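Side-chain contacts in L-iditol 2-dehydrogenase (Clostridium scindens, PDB 4OH1), which probably catalyses the zinc-dependent, NAD+-linked oxidation of L-iditol and related polyols to their ketoses: residues 189-194 against 313-318; 233-236 against 240-243; 166-171 against 294-299. All coordinates share one frame; numbering follows the deposited sequence.

Interaction 1: 189-194 against 313-318; sequences LVQLAR and PRMDFS
The side chain of Gln191 projects from its helix with CG beside the backbone N (chi1 -67°) and an extended chain beyond, which carries its amide to Asp316, while selenomethionine Met315 bends at both chi2 and chi3 and folds back toward Gln191 and Leu192. The helix, 184-194, is the first of the Rossmann fold, following strand 176-180 and a glycine-rich turn; its partner is the loop that leads from helix 305-311 to strand 321-326, which belongs to the mixed sheet of the other domain. The contact is a worked example of one side-chain amide pairing with both the backbone N-H and the backbone C=O of a single residue. Gln191 OE1 accepts from Asp316 N at 2.8 Å, in the carbonyl plane and on a lone pair, with an N-H...O angle of 166°. Gln191 NE2 returns a bond of 2.9 Å to Asp316 O, nearly straight at 168° and lying in the plane of the amide. With both ends engaged, the amide can hardly flip or rotate, and Asn217 OD1 takes a further bond from NE2. OE1 is gripped a second time by a water 2.7 Å away, which also donates to Arg314 O.

Apolar contacts back up this polar pair. The Met315 methyl CE rests against Gln191 CB at 3.7 Å, and Met315 SE lies 4.0 Å from Leu192 CD2. Leu159 of helix 156-168 touches Met315 as well. Behind it, Met315 CB sits over one face of the Phe317 ring, displaced toward the rim. Arg314 NH2 makes a salt bridge to Asp220 of the second subunit. Beyond Asp316 the loop is shaped by an Asx turn, in which Asp316 OD1 accepts from Ser318 N at 2.9 Å.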
ATOM      1  N   LEU A 189      -3.517   1.617  22.497  1.00 29.28           N
ATOM      2  CA  LEU A 189      -3.079   0.607  21.525  1.00 28.72           C
ATOM      3  C   LEU A 189      -3.785  -0.750  21.757  1.00 27.14           C
ATOM      4  O   LEU A 189      -4.102  -1.447  20.816  1.00 29.16           O
ATOM      5  CB  LEU A 189      -1.589   0.434  21.563  1.00 28.63           C
ATOM      6  CG  LEU A 189      -0.851   1.633  20.958  1.00 29.34           C
ATOM      7  CD1 LEU A 189       0.625   1.515  21.289  1.00 31.24           C
ATOM      8  CD2 LEU A 189      -1.080   1.724  19.448  1.00 32.33           C
ATOM      9  N   VAL A 190      -4.048  -1.118  22.990  1.00 27.33           N
ATOM     10  CA  VAL A 190      -4.777  -2.348  23.221  1.00 28.31           C
ATOM     11  C   VAL A 190      -6.146  -2.239  22.530  1.00 29.21           C
ATOM     12  O   VAL A 190      -6.564  -3.135  21.765  1.00 30.53           O
ATOM     13  CB  VAL A 190      -4.949  -2.704  24.701  1.00 27.51           C
ATOM     14  CG1 VAL A 190      -5.948  -3.804  24.884  1.00 31.42           C
ATOM     15  CG2 VAL A 190      -3.610  -3.146  25.314  1.00 31.27           C
ATOM     16  N   GLN A 191      -6.855  -1.153  22.790  1.00 30.01           N
ATOM     17  CA  GLN A 191      -8.192  -0.968  22.232  1.00 27.74           C
ATOM     18  C   GLN A 191      -8.152  -0.893  20.720  1.00 29.43           C
ATOM     19  O   GLN A 191      -9.020  -1.466  20.053  1.00 30.00           O
ATOM     20  CB  GLN A 191      -8.882   0.236  22.830  1.00 27.91           C
ATOM     21  CG  GLN A 191      -9.199   0.031  24.327  1.00 30.52           C
ATOM     22  CD  GLN A 191     -10.179   1.023  24.911  1.00 32.53           C
ATOM     23  OE1 GLN A 191     -11.029   1.546  24.202  1.00 33.06           O
ATOM     24  NE2 GLN A 191     -10.118   1.220  26.228  1.00 31.88           N
ATOM     25  N   LEU A 192      -7.158  -0.200  20.186  1.00 27.05           N
ATOM     26  CA  LEU A 192      -7.011  -0.071  18.765  1.00 29.02           C
ATOM     27  C   LEU A 192      -6.564  -1.343  18.099  1.00 30.34           C
ATOM     28  O   LEU A 192      -6.920  -1.560  16.924  1.00 32.70           O
ATOM     29  CB  LEU A 192      -6.030   1.050  18.387  1.00 28.08           C
ATOM     30  CG  LEU A 192      -6.472   2.481  18.633  1.00 29.65           C
ATOM     31  CD1 LEU A 192      -5.347   3.371  18.341  1.00 28.59           C
ATOM     32  CD2 LEU A 192      -7.691   2.872  17.811  1.00 31.52           C
ATOM     33  N   ALA A 193      -5.775  -2.163  18.794  1.00 31.43           N
ATOM     34  CA  ALA A 193      -5.385  -3.458  18.235  1.00 31.27           C
ATOM     35  C   ALA A 193      -6.638  -4.314  18.133  1.00 31.21           C
ATOM     36  O   ALA A 193      -6.816  -4.956  17.127  1.00 27.16           O
ATOM     37  CB  ALA A 193      -4.339  -4.165  19.052  1.00 31.33           C
ATOM     38  N   ARG A 194      -7.542  -4.269  19.120  1.00 29.24           N
ATOM     39  CA  ARG A 194      -8.764  -4.993  18.968  1.00 30.19           C
ATOM     40  C   ARG A 194      -9.580  -4.537  17.759  1.00 33.87           C
ATOM     41  O   ARG A 194     -10.154  -5.376  17.035  1.00 35.19           O
ATOM     42  CB  ARG A 194      -9.653  -4.840  20.186  1.00 33.38           C
ATOM     43  CG  ARG A 194      -9.201  -5.631  21.355  1.00 34.86           C
ATOM     44  CD  ARG A 194      -9.869  -6.994  21.296  1.00 37.10           C
ATOM     45  NE  ARG A 194      -9.524  -7.851  22.412  1.00 37.01           N
ATOM     46  CZ  ARG A 194     -10.025  -9.067  22.604  1.00 44.23           C
ATOM     47  NH1 ARG A 194     -10.921  -9.585  21.761  1.00 42.22           N
ATOM     48  NH2 ARG A 194      -9.630  -9.771  23.647  1.00 43.63           N
ATOM     49  N   PRO A 313     -15.917   7.885  19.917  1.00 30.37           N
ATOM     50  CA  PRO A 313     -17.056   7.066  20.419  1.00 32.06           C
ATOM     51  C   PRO A 313     -16.835   5.533  20.380  1.00 34.24           C
ATOM     52  O   PRO A 313     -17.633   4.794  20.956  1.00 34.29           O
ATOM     53  CB  PRO A 313     -18.236   7.437  19.503  1.00 32.49           C
ATOM     54  CG  PRO A 313     -17.775   8.668  18.756  1.00 32.21           C
ATOM     55  CD  PRO A 313     -16.278   8.675  18.751  1.00 31.81           C
ATOM     56  N   ARG A 314     -15.823   5.057  19.682  1.00 30.78           N
ATOM     57  CA  ARG A 314     -15.507   3.627  19.674  1.00 32.63           C
ATOM     58  C   ARG A 314     -14.571   3.218  20.801  1.00 32.12           C
ATOM     59  O   ARG A 314     -14.317   2.059  20.974  1.00 35.64           O
ATOM     60  CB  ARG A 314     -14.810   3.218  18.357  1.00 30.22           C
ATOM     61  CG  ARG A 314     -15.718   3.268  17.093  1.00 34.39           C
ATOM     62  CD  ARG A 314     -17.126   2.612  17.223  1.00 35.96           C
ATOM     63  NE  ARG A 314     -17.624   2.198  15.893  1.00 38.47           N
ATOM     64  CZ  ARG A 314     -18.897   2.132  15.492  1.00 38.48           C
ATOM     65  NH1 ARG A 314     -19.883   2.501  16.282  1.00 37.43           N
ATOM     66  NH2 ARG A 314     -19.208   1.648  14.278  1.00 35.38           N
HETATM   67  N   MSE A 315     -13.989   4.163  21.510  1.00 32.81           N
HETATM   68  CA  MSE A 315     -13.009   3.861  22.517  1.00 30.58           C
HETATM   69  C   MSE A 315     -13.738   3.867  23.834  1.00 29.67           C
HETATM   70  O   MSE A 315     -14.789   4.450  23.933  1.00 33.53           O
HETATM   71  CB  MSE A 315     -11.963   4.954  22.634  1.00 30.14           C
HETATM   72  CG  MSE A 315     -11.262   5.334  21.404  1.00 34.16           C
HETATM   73 SE   MSE A 315     -10.267   3.786  20.771  0.75 38.11          SE
HETATM   74  CE  MSE A 315      -8.866   3.818  22.113  1.00 35.56           C
ATOM     75  N   ASP A 316     -13.165   3.271  24.853  1.00 31.82           N
ATOM     76  CA  ASP A 316     -13.762   3.356  26.220  1.00 32.57           C
ATOM     77  C   ASP A 316     -12.722   3.929  27.145  1.00 32.62           C
ATOM     78  O   ASP A 316     -11.768   3.233  27.548  1.00 33.44           O
ATOM     79  CB  ASP A 316     -14.147   1.993  26.691  1.00 37.61           C
ATOM     80  CG  ASP A 316     -14.741   1.998  28.106  1.00 40.06           C
ATOM     81  OD1 ASP A 316     -14.732   3.030  28.774  1.00 38.40           O
ATOM     82  OD2 ASP A 316     -15.202   0.947  28.535  1.00 49.87           O
ATOM     83  N   PHE A 317     -12.859   5.198  27.475  1.00 31.99           N
ATOM     84  CA  PHE A 317     -11.805   5.856  28.221  1.00 35.09           C
ATOM     85  C   PHE A 317     -12.031   5.700  29.693  1.00 35.43           C
ATOM     86  O   PHE A 317     -11.254   6.192  30.481  1.00 36.47           O
ATOM     87  CB  PHE A 317     -11.687   7.334  27.857  1.00 39.58           C
ATOM     88  CG  PHE A 317     -11.100   7.565  26.516  1.00 40.49           C
ATOM     89  CD1 PHE A 317      -9.854   7.087  26.203  1.00 46.13           C
ATOM     90  CD2 PHE A 317     -11.798   8.166  25.531  1.00 44.29           C
ATOM     91  CE1 PHE A 317      -9.332   7.247  24.933  1.00 43.01           C
ATOM     92  CE2 PHE A 317     -11.254   8.336  24.274  1.00 46.87           C
ATOM     93  CZ  PHE A 317     -10.025   7.902  23.990  1.00 42.54           C
ATOM     94  N   SER A 318     -13.085   5.004  30.089  1.00 34.92           N
ATOM     95  CA  SER A 318     -13.301   4.799  31.523  1.00 36.22           C
ATOM     96  C   SER A 318     -12.236   3.832  32.020  1.00 40.06           C
ATOM     97  O   SER A 318     -12.048   3.676  33.160  1.00 43.12           O
ATOM     98  CB  SER A 318     -14.659   4.196  31.747  1.00 37.29           C
ATOM     99  OG  SER A 318     -14.701   2.854  31.250  1.00 39.22           O
TER
HETATM  100  O   HOH W   1     -12.723   0.270  22.519  1.00 34.70           O

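Interaction 2: 233-236 against 240-243. With EDO (1,2-ethanediol), chain F.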
ATOM      1  N   ARG A 233       7.780 -17.536  26.950  1.00 44.46           N
ATOM      2  CA  ARG A 233       6.366 -17.665  27.353  1.00 47.80           C
ATOM      3  C   ARG A 233       5.480 -16.929  26.346  1.00 44.86           C
ATOM      4  O   ARG A 233       4.510 -17.480  25.846  1.00 48.97           O
ATOM      5  CB  ARG A 233       6.103 -17.126  28.746  1.00 51.96           C
ATOM      6  CG  ARG A 233       6.886 -17.839  29.804  1.00 66.21           C
ATOM      7  CD  ARG A 233       6.400 -17.507  31.244  1.00 73.28           C
ATOM      8  NE  ARG A 233       6.965 -16.279  31.829  1.00 75.76           N
ATOM      9  CZ  ARG A 233       8.243 -16.113  32.201  1.00 80.88           C
ATOM     10  NH1 ARG A 233       9.153 -17.079  32.026  1.00 74.99           N
ATOM     11  NH2 ARG A 233       8.626 -14.951  32.736  1.00 81.20           N
ATOM     12  N   ALA A 234       5.863 -15.704  25.988  1.00 40.75           N
ATOM     13  CA  ALA A 234       5.033 -14.903  25.112  1.00 38.84           C
ATOM     14  C   ALA A 234       4.886 -15.546  23.757  1.00 40.84           C
ATOM     15  O   ALA A 234       3.816 -15.533  23.173  1.00 38.92           O
ATOM     16  CB  ALA A 234       5.589 -13.476  24.959  1.00 36.57           C
ATOM     17  N   ILE A 235       5.949 -16.138  23.253  1.00 43.00           N
ATOM     18  CA  ILE A 235       5.886 -16.739  21.937  1.00 41.29           C
ATOM     19  C   ILE A 235       5.017 -18.018  22.002  1.00 45.41           C
ATOM     20  O   ILE A 235       4.148 -18.259  21.126  1.00 44.30           O
ATOM     21  CB  ILE A 235       7.287 -17.022  21.429  1.00 41.90           C
ATOM     22  CG1 ILE A 235       7.935 -15.705  21.021  1.00 40.18           C
ATOM     23  CG2 ILE A 235       7.253 -17.961  20.259  1.00 39.68           C
ATOM     24  CD1 ILE A 235       9.439 -15.810  21.132  1.00 44.69           C
ATOM     25  N   GLU A 236       5.215 -18.794  23.063  1.00 47.31           N
ATOM     26  CA  GLU A 236       4.318 -19.891  23.386  1.00 51.54           C
ATOM     27  C   GLU A 236       2.878 -19.416  23.345  1.00 48.76           C
ATOM     28  O   GLU A 236       2.113 -19.957  22.598  1.00 48.28           O
ATOM     29  CB  GLU A 236       4.645 -20.489  24.764  1.00 61.25           C
ATOM     30  CG  GLU A 236       3.797 -21.689  25.156  1.00 72.94           C
ATOM     31  CD  GLU A 236       4.260 -23.019  24.504  1.00 90.99           C
ATOM     32  OE1 GLU A 236       5.163 -23.031  23.617  1.00 98.74           O
ATOM     33  OE2 GLU A 236       3.714 -24.079  24.895  1.00104.35           O
ATOM     34  N   GLY A 240       3.709 -18.466  18.336  1.00 49.14           N
ATOM     35  CA  GLY A 240       4.681 -17.960  17.408  1.00 46.57           C
ATOM     36  C   GLY A 240       5.035 -16.530  17.715  1.00 42.70           C
ATOM     37  O   GLY A 240       4.549 -15.923  18.676  1.00 41.79           O
ATOM     38  N   ARG A 241       5.954 -16.016  16.929  1.00 38.69           N
ATOM     39  CA  ARG A 241       6.442 -14.686  17.162  1.00 38.35           C
ATOM     40  C   ARG A 241       5.367 -13.656  16.715  1.00 36.00           C
ATOM     41  O   ARG A 241       4.378 -14.028  16.085  1.00 36.54           O
ATOM     42  CB  ARG A 241       7.783 -14.516  16.488  1.00 38.04           C
ATOM     43  CG  ARG A 241       8.863 -15.200  17.251  1.00 42.91           C
ATOM     44  CD  ARG A 241      10.219 -14.791  16.805  1.00 43.82           C
ATOM     45  NE  ARG A 241      10.584 -15.586  15.663  1.00 48.76           N
ATOM     46  CZ  ARG A 241      11.487 -15.237  14.744  1.00 51.61           C
ATOM     47  NH1 ARG A 241      12.081 -14.049  14.746  1.00 50.86           N
ATOM     48  NH2 ARG A 241      11.748 -16.080  13.770  1.00 50.31           N
ATOM     49  N   TYR A 242       5.548 -12.402  17.122  1.00 33.27           N
ATOM     50  CA  TYR A 242       4.547 -11.380  16.948  1.00 31.35           C
ATOM     51  C   TYR A 242       4.623 -10.624  15.634  1.00 30.90           C
ATOM     52  O   TYR A 242       5.679 -10.165  15.236  1.00 30.77           O
ATOM     53  CB  TYR A 242       4.567 -10.432  18.145  1.00 31.87           C
ATOM     54  CG  TYR A 242       4.036 -11.088  19.383  1.00 32.05           C
ATOM     55  CD1 TYR A 242       4.831 -11.951  20.125  1.00 35.61           C
ATOM     56  CD2 TYR A 242       2.761 -10.858  19.821  1.00 33.78           C
ATOM     57  CE1 TYR A 242       4.334 -12.601  21.232  1.00 34.87           C
ATOM     58  CE2 TYR A 242       2.248 -11.506  20.973  1.00 34.14           C
ATOM     59  CZ  TYR A 242       3.032 -12.373  21.645  1.00 36.59           C
ATOM     60  OH  TYR A 242       2.572 -12.997  22.786  1.00 35.59           O
ATOM     61  N   ASP A 243       3.490 -10.462  14.964  1.00 31.60           N
ATOM     62  CA  ASP A 243       3.520  -9.727  13.674  1.00 32.15           C
ATOM     63  C   ASP A 243       3.769  -8.216  13.819  1.00 31.70           C
ATOM     64  O   ASP A 243       4.360  -7.602  12.949  1.00 27.23           O
ATOM     65  CB  ASP A 243       2.263  -9.962  12.860  1.00 33.33           C
ATOM     66  CG  ASP A 243       1.944 -11.450  12.700  1.00 35.63           C
ATOM     67  OD1 ASP A 243       2.762 -12.231  12.191  1.00 36.26           O
ATOM     68  OD2 ASP A 243       0.860 -11.834  13.120  1.00 36.35           O
TER
HETATM   69  C1  EDO F 405       3.652 -16.094  12.543  1.00 73.09           C
HETATM   70  O1  EDO F 405       3.012 -15.078  13.324  1.00 72.86           O
HETATM   71  C2  EDO F 405       2.606 -17.116  12.124  1.00 74.22           C
HETATM   72  O2  EDO F 405       1.543 -16.485  11.370  1.00 72.03           O
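The ring of Tyr242 turns its edge to helix 230-238: Ala234 C lies at that edge in the ring plane, with Ala234 O and Ile235 N close to the plane too, while Ser176 and Ala178 of the adjacent strand also touch the side chain. This is the return of a Rossmann beta-alpha-beta crossover, where the helix after strand 221-224 hands the chain to strand 242-247. Tyr242 OH donates to Ala234 O over 2.9 Å, approaching from 46° above the carbonyl plane and so missing the lone pairs; Thr202 OG1 is its second partner. Ala234 CB packs against Tyr242 CE1 at 4.0 Å.

The turn itself is closed by Gly240 N, which donates to Ile235 O over 2.8 Å at an angle of 163°. Gly240 has a phi of 141°, at which a beta carbon would collide with the preceding carbonyl oxygen. Ile235 and Arg241 run side by side in the same direction, the aliphatic part of the arginine forming the contact while its NH1 bridges to Asp291. CG2 of Ile235 rests 3.7 Å from Gly240 C, and Ile235 CG1 meets Arg241 CG at 3.9 Å.

Interaction 3: 166-171 against 294-299; sequences AEQAKI and HIHGMI
Gln168 and His296 carry most of this contact, in which the C-terminal end of helix 156-168 meets strand 294-297, an outermost strand of the parallel Rossmann sheet within the chain. The arrangement is an amide-on-imidazole stack. Gln168 has CG opposite its backbone N across the CA–CB bond (chi1 -179°), and a bend at chi2 of 61° then lays the carboxamide over the ring, the two planes only 11° apart. Gln168 NE2 sits above the ring centre, 3.5 Å from His296 ND1, yet the angle is too poor for a hydrogen bond: the nitrogen meets a face. Nearer the backbone, Gln168 CG packs on His296 CB at 3.8 Å.

Bonds at the imidazole edge fix its rotation. His296 NE2 pairs with Asp267 OD1, and His296 ND1 with ND1 of His294 of the third subunit, whose strand extends the sheet by antiparallel pairing. Lys170, in the Schellman motif that ends the helix, brings its NZ to 5.2 Å from His296 NE2. The backbone of Gly297 also takes part: its O lies 4.1 Å from Gln168 CG and is joined to the amide by a water, which donates to both Gln168 OE1 and Gly297 O, at 2.6 Å each.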
ATOM      1  N   ALA A 166      -0.211   2.376  15.413  1.00 29.39           N
ATOM      2  CA  ALA A 166      -0.908   1.155  15.025  1.00 30.26           C
ATOM      3  C   ALA A 166      -0.879   0.962  13.539  1.00 32.67           C
ATOM      4  O   ALA A 166      -0.642  -0.138  13.062  1.00 32.28           O
ATOM      5  CB  ALA A 166      -2.331   1.112  15.522  1.00 30.17           C
ATOM      6  N   GLU A 167      -1.053   2.036  12.801  1.00 30.65           N
ATOM      7  CA  GLU A 167      -1.049   1.940  11.374  1.00 29.05           C
ATOM      8  C   GLU A 167       0.307   1.636  10.869  1.00 30.11           C
ATOM      9  O   GLU A 167       0.467   0.901   9.916  1.00 32.14           O
ATOM     10  CB  GLU A 167      -1.536   3.252  10.769  1.00 32.11           C
ATOM     11  CG  GLU A 167      -3.016   3.406  10.960  1.00 36.53           C
ATOM     12  CD  GLU A 167      -3.592   4.769  10.572  1.00 40.40           C
ATOM     13  OE1 GLU A 167      -2.821   5.735  10.349  1.00 38.98           O
ATOM     14  OE2 GLU A 167      -4.854   4.860  10.515  1.00 41.09           O
ATOM     15  N   GLN A 168       1.306   2.218  11.486  1.00 30.82           N
ATOM     16  CA  GLN A 168       2.673   1.959  11.076  1.00 31.39           C
ATOM     17  C   GLN A 168       3.103   0.492  11.385  1.00 29.83           C
ATOM     18  O   GLN A 168       3.842  -0.106  10.650  1.00 28.53           O
ATOM     19  CB  GLN A 168       3.593   2.947  11.746  1.00 33.73           C
ATOM     20  CG  GLN A 168       5.029   2.791  11.375  1.00 34.17           C
ATOM     21  CD  GLN A 168       5.277   2.990   9.883  1.00 41.04           C
ATOM     22  OE1 GLN A 168       5.646   4.073   9.471  1.00 44.22           O
ATOM     23  NE2 GLN A 168       5.149   1.924   9.083  1.00 45.04           N
ATOM     24  N   ALA A 169       2.576  -0.087  12.439  1.00 28.84           N
ATOM     25  CA  ALA A 169       2.805  -1.489  12.759  1.00 27.41           C
ATOM     26  C   ALA A 169       1.962  -2.421  11.916  1.00 29.13           C
ATOM     27  O   ALA A 169       2.081  -3.668  12.013  1.00 29.50           O
ATOM     28  CB  ALA A 169       2.460  -1.717  14.228  1.00 29.21           C
ATOM     29  N   LYS A 170       1.071  -1.835  11.119  1.00 29.43           N
ATOM     30  CA  LYS A 170       0.242  -2.602  10.218  1.00 33.22           C
ATOM     31  C   LYS A 170      -0.646  -3.606  10.928  1.00 34.16           C
ATOM     32  O   LYS A 170      -0.845  -4.728  10.457  1.00 35.67           O
ATOM     33  CB  LYS A 170       1.118  -3.265   9.175  1.00 35.85           C
ATOM     34  CG  LYS A 170       1.746  -2.166   8.404  1.00 41.54           C
ATOM     35  CD  LYS A 170       2.826  -2.613   7.563  1.00 49.35           C
ATOM     36  CE  LYS A 170       3.496  -1.399   6.967  1.00 59.15           C
ATOM     37  NZ  LYS A 170       4.174  -1.897   5.740  1.00 64.73           N
ATOM     38  N   ILE A 171      -1.239  -3.174  12.025  1.00 28.58           N
ATOM     39  CA  ILE A 171      -2.105  -4.063  12.713  1.00 30.17           C
ATOM     40  C   ILE A 171      -3.266  -4.334  11.793  1.00 33.57           C
ATOM     41  O   ILE A 171      -3.819  -3.410  11.225  1.00 30.05           O
ATOM     42  CB  ILE A 171      -2.592  -3.485  13.993  1.00 32.21           C
ATOM     43  CG1 ILE A 171      -1.383  -3.027  14.853  1.00 32.31           C
ATOM     44  CG2 ILE A 171      -3.397  -4.558  14.714  1.00 31.45           C
ATOM     45  CD1 ILE A 171      -1.798  -2.517  16.322  1.00 33.61           C
ATOM     46  N   HIS A 294      11.060  -5.516   9.801  1.00 33.25           N
ATOM     47  CA  HIS A 294      10.865  -4.125   9.411  1.00 35.30           C
ATOM     48  C   HIS A 294      10.833  -3.348  10.712  1.00 32.58           C
ATOM     49  O   HIS A 294      10.014  -3.654  11.603  1.00 30.74           O
ATOM     50  CB  HIS A 294       9.582  -3.905   8.608  1.00 35.13           C
ATOM     51  CG  HIS A 294       9.369  -4.910   7.532  1.00 33.43           C
ATOM     52  ND1 HIS A 294       9.950  -4.807   6.301  1.00 36.83           N
ATOM     53  CD2 HIS A 294       8.656  -6.056   7.514  1.00 35.08           C
ATOM     54  CE1 HIS A 294       9.631  -5.864   5.572  1.00 34.88           C
ATOM     55  NE2 HIS A 294       8.855  -6.638   6.290  1.00 36.53           N
ATOM     56  N   ILE A 295      11.749  -2.374  10.811  1.00 30.56           N
ATOM     57  CA  ILE A 295      11.894  -1.532  12.007  1.00 30.62           C
ATOM     58  C   ILE A 295      11.580  -0.083  11.637  1.00 30.47           C
ATOM     59  O   ILE A 295      12.214   0.496  10.735  1.00 29.26           O
ATOM     60  CB  ILE A 295      13.345  -1.651  12.484  1.00 30.79           C
ATOM     61  CG1 ILE A 295      13.571  -3.096  12.954  1.00 32.37           C
ATOM     62  CG2 ILE A 295      13.633  -0.664  13.600  1.00 31.71           C
ATOM     63  CD1 ILE A 295      14.989  -3.423  13.167  1.00 34.82           C
ATOM     64  N   HIS A 296      10.626   0.489  12.332  1.00 27.08           N
ATOM     65  CA  HIS A 296      10.143   1.815  12.008  1.00 32.99           C
ATOM     66  C   HIS A 296      10.199   2.735  13.191  1.00 31.85           C
ATOM     67  O   HIS A 296       9.961   2.327  14.354  1.00 31.52           O
ATOM     68  CB  HIS A 296       8.654   1.797  11.646  1.00 31.49           C
ATOM     69  CG  HIS A 296       8.271   0.746  10.672  1.00 34.02           C
ATOM     70  ND1 HIS A 296       8.456   0.889   9.319  1.00 35.50           N
ATOM     71  CD2 HIS A 296       7.675  -0.460  10.843  1.00 37.05           C
ATOM     72  CE1 HIS A 296       8.010  -0.188   8.697  1.00 34.85           C
ATOM     73  NE2 HIS A 296       7.546  -1.026   9.599  1.00 34.16           N
ATOM     74  N   GLY A 297      10.428   3.998  12.877  1.00 34.03           N
ATOM     75  CA  GLY A 297      10.129   5.075  13.800  1.00 36.41           C
ATOM     76  C   GLY A 297       8.758   5.712  13.550  1.00 40.73           C
ATOM     77  O   GLY A 297       8.019   5.342  12.625  1.00 41.43           O
HETATM   78  N   MSE A 298       8.433   6.699  14.379  1.00 49.40           N
HETATM   79  CA  MSE A 298       7.137   7.392  14.350  1.00 50.84           C
HETATM   80  C   MSE A 298       7.300   8.794  15.008  1.00 53.93           C
HETATM   81  O   MSE A 298       7.543   8.894  16.228  1.00 51.43           O
HETATM   82  CB  MSE A 298       6.097   6.546  15.108  1.00 57.39           C
HETATM   83  CG  MSE A 298       4.684   6.512  14.468  1.00 59.29           C
HETATM   84 SE   MSE A 298       3.953   8.296  14.436  0.75 82.59          SE
HETATM   85  CE  MSE A 298       3.571   8.404  16.385  1.00 69.52           C
ATOM     86  N   ILE A 299       7.196   9.862  14.206  1.00 54.74           N
ATOM     87  CA  ILE A 299       7.100  11.231  14.780  1.00 59.53           C
ATOM     88  C   ILE A 299       5.795  12.008  14.466  1.00 57.69           C
ATOM     89  O   ILE A 299       5.487  12.364  13.312  1.00 50.31           O
ATOM     90  CB  ILE A 299       8.330  12.162  14.471  1.00 61.87           C
ATOM     91  CG1 ILE A 299       8.207  13.465  15.347  1.00 67.70           C
ATOM     92  CG2 ILE A 299       8.487  12.385  12.929  1.00 59.62           C
ATOM     93  CD1 ILE A 299       9.489  14.110  15.915  1.00 63.08           C
TER
HETATM   94  O   HOH W   2       6.109   6.070  11.005  1.00 48.46           O

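Overall arrangement
Followed from the N terminus, the chain opens interaction 3 at 166-171, leaving helix 156-168, and then interaction 1 at 189-194, on the first Rossmann helix. Interaction 2 opens and closes within a few residues, 233-236 returning to 240-243, nested inside both larger loops. Interaction 3 closes at 294-299 and interaction 1 only later, at 313-318, so these two cross. They also touch, through Ala193 with Ile171 and Leu189 with Ala166. Interaction 1 ties helix 184-194 to the loop before strand 321-326, and interaction 3 ties the end of helix 156-168 to strand 294-297. Interactions 2 and 3 reach the same sheet, their centres about 19 Å apart.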